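Local coordinates for aminotransferase (Helicobacter pylori, PDB 2FNU), which catalyses the pyridoxal-phosphate-dependent transamination of a UDP-linked 4-keto sugar, the second step in making pseudaminic acid for flagellin modification, at the interface of chains A and B. Residues are numbered along the deposited sequence; one frame, centred on the assembly and turned at random. Chains: chain A/B, aminotransferase.

The interface of chains A and B. Residues chain A 180-181, 187-189, 235; chain B 28-30, 230, 232.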
loop_
_atom_site.group_PDB
_atom_site.type_symbol
_atom_site.label_atom_id
_atom_site.label_comp_id
_atom_site.label_asym_id
_atom_site.label_seq_id
_atom_site.Cartn_x
_atom_site.Cartn_y
_atom_site.Cartn_z
ATOM N N HIS A 180 10.992 4.912 0.738
ATOM C CA HIS A 180 11.441 3.664 1.329
ATOM C C HIS A 180 12.560 3.948 2.339
ATOM O O HIS A 180 13.259 4.970 2.279
ATOM C CB HIS A 180 11.902 2.708 0.224
ATOM C CG HIS A 180 12.410 1.389 0.714
ATOM N ND1 HIS A 180 13.721 1.190 1.103
ATOM C CD2 HIS A 180 11.790 0.191 0.848
ATOM C CE1 HIS A 180 13.882 -0.072 1.469
ATOM N NE2 HIS A 180 12.727 -0.700 1.321
ATOM N N ALA A 181 12.720 3.020 3.277
ATOM C CA ALA A 181 13.689 3.143 4.358
ATOM C C ALA A 181 15.075 3.651 3.973
ATOM O O ALA A 181 15.704 4.373 4.749
ATOM C CB ALA A 181 13.821 1.802 5.056
ATOM N N THR A 187 9.749 7.342 5.063
ATOM C CA THR A 187 8.531 7.128 5.849
ATOM C C THR A 187 8.406 5.620 6.155
ATOM O O THR A 187 7.291 5.119 6.353
ATOM C CB THR A 187 7.293 7.612 5.077
ATOM O OG1 THR A 187 7.180 6.888 3.846
ATOM C CG2 THR A 187 7.423 9.095 4.722
ATOM N N ALA A 188 9.554 4.920 6.162
ATOM C CA ALA A 188 9.673 3.447 6.285
ATOM C C ALA A 188 9.299 2.729 4.983
ATOM O O ALA A 188 10.147 2.050 4.380
ATOM C CB ALA A 188 8.889 2.917 7.479
ATOM N N GLU A 189 8.041 2.869 4.568
ATOM C CA GLU A 189 7.639 2.622 3.191
ATOM C C GLU A 189 6.836 3.855 2.781
ATOM O O GLU A 189 6.104 4.421 3.606
ATOM C CB GLU A 189 6.754 1.383 3.047
ATOM C CG GLU A 189 7.406 0.037 3.405
ATOM C CD GLU A 189 8.201 -0.612 2.278
ATOM O OE1 GLU A 189 8.373 -0.003 1.187
ATOM O OE2 GLU A 189 8.693 -1.750 2.527
ATOM N N GLN A 235 3.453 7.549 9.426
ATOM C CA GLN A 235 4.453 7.667 8.376
ATOM C C GLN A 235 4.519 9.086 7.830
ATOM O O GLN A 235 5.606 9.563 7.479
ATOM C CB GLN A 235 4.068 6.776 7.220
ATOM C CG GLN A 235 4.126 5.349 7.498
ATOM C CD GLN A 235 3.568 4.606 6.318
ATOM O OE1 GLN A 235 2.391 4.777 5.948
ATOM N NE2 GLN A 235 4.406 3.799 5.693
ATOM N N LEU B 28 13.612 -0.565 9.240
ATOM C CA LEU B 28 12.270 0.015 9.343
ATOM C C LEU B 28 11.265 -0.717 8.471
ATOM O O LEU B 28 10.064 -0.490 8.602
ATOM C CB LEU B 28 12.266 1.486 8.901
ATOM C CG LEU B 28 13.070 2.443 9.783
ATOM C CD1 LEU B 28 12.953 3.854 9.264
ATOM C CD2 LEU B 28 12.612 2.406 11.242
ATOM N N THR B 29 11.758 -1.543 7.560
ATOM C CA THR B 29 10.886 -2.384 6.735
ATOM C C THR B 29 11.585 -3.694 6.359
ATOM O O THR B 29 12.796 -3.853 6.583
ATOM C CB THR B 29 10.317 -1.607 5.522
ATOM O OG1 THR B 29 9.227 -2.356 4.958
ATOM C CG2 THR B 29 11.394 -1.329 4.457
ATOM N N GLN B 30 10.824 -4.646 5.828
ATOM C CA GLN B 30 11.403 -5.913 5.381
ATOM C C GLN B 30 12.267 -6.539 6.482
ATOM O O GLN B 30 13.422 -6.934 6.243
ATOM C CB GLN B 30 12.239 -5.668 4.121
ATOM C CG GLN B 30 11.437 -5.122 2.934
ATOM C CD GLN B 30 12.352 -4.550 1.877
ATOM O OE1 GLN B 30 12.936 -3.461 2.055
ATOM N NE2 GLN B 30 12.505 -5.281 0.787
ATOM N N ARG B 230 3.839 -4.054 1.048
ATOM C CA ARG B 230 4.404 -4.536 2.312
ATOM C C ARG B 230 3.911 -3.711 3.489
ATOM O O ARG B 230 3.615 -2.505 3.360
ATOM C CB ARG B 230 5.930 -4.492 2.248
ATOM C CG ARG B 230 6.518 -5.411 1.170
ATOM C CD ARG B 230 8.029 -5.499 1.271
ATOM N NE ARG B 230 8.680 -4.191 1.097
ATOM C CZ ARG B 230 9.408 -3.821 0.041
ATOM N NH1 ARG B 230 9.621 -4.644 -0.992
ATOM N NH2 ARG B 230 9.975 -2.617 0.036
ATOM N N ASN B 232 5.297 -2.245 6.936
ATOM C CA ASN B 232 6.645 -1.979 7.448
ATOM C C ASN B 232 6.806 -2.403 8.912
ATOM O O ASN B 232 5.856 -2.901 9.534
ATOM C CB ASN B 232 7.005 -0.505 7.232
ATOM C CG ASN B 232 6.038 0.435 7.917
ATOM O OD1 ASN B 232 5.296 1.194 7.271
ATOM N ND2 ASN B 232 6.010 0.365 9.230
#
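A bend at chi2 (-85°) turns the carboxylate of A:Glu189 towards B:Arg230 and B:Thr29, while a second bend, at chi3 (-61°) of B:Arg230, brings the edge of its guanidinium to meet it. Arginine suits this place because NE and NH2 both point from one edge: side-on, they converge on the carboxylate oxygen OE2 of A:Glu189 in a salt bridge, NE at 2.8 Å and NH2 at 2.9 Å. OE2 lies in the guanidinium plane, although the carboxylate is turned 47° from it; NH2 meets the syn lone pair of OE2, and NE comes in on the syn side but out of the carboxylate plane. From the anti side the hydroxyl OG1 of B:Thr29 donates to the same OE2 at 2.6 Å. Glutamate fits because one carboxylate oxygen can accept from several donors, which would be expected to stabilise its negative charge.

Threonine serves twice. Its methyl CG2 packs against CB of A:Ala181 and lies over one face of the imidazole of A:His180, near the NE2 and CD2 corner, 3.5 Å from NE2. Histidine offers that flat face and an in-plane N-H: NE2 donates to the amide oxygen OE1 of B:Gln30 at 2.9 Å, arriving above the amide plane. Glutamine supplies this acceptor and also its NE2, 3.4 Å above the centre of one guanidinium face of B:Arg230.

A:Ala188, with only a methyl to place, touches B:Leu28 and B:Asn232, its small size probably allowing that approach. CB of B:Asn232 slides past CG of A:Glu189 in the opposite direction, and its amide meets that of A:Gln235 tip to tip. B:Leu28 and B:Thr29 also belong to the substrate site, and A:His180 and A:Ala181 to a UDP-sugar pocket, suggesting that the two-fold dimer brings both chains to the substrate. Within chain A, the hydroxyl OG1 of A:Thr187 donates to the backbone O of A:Glu189 at 2.7 Å.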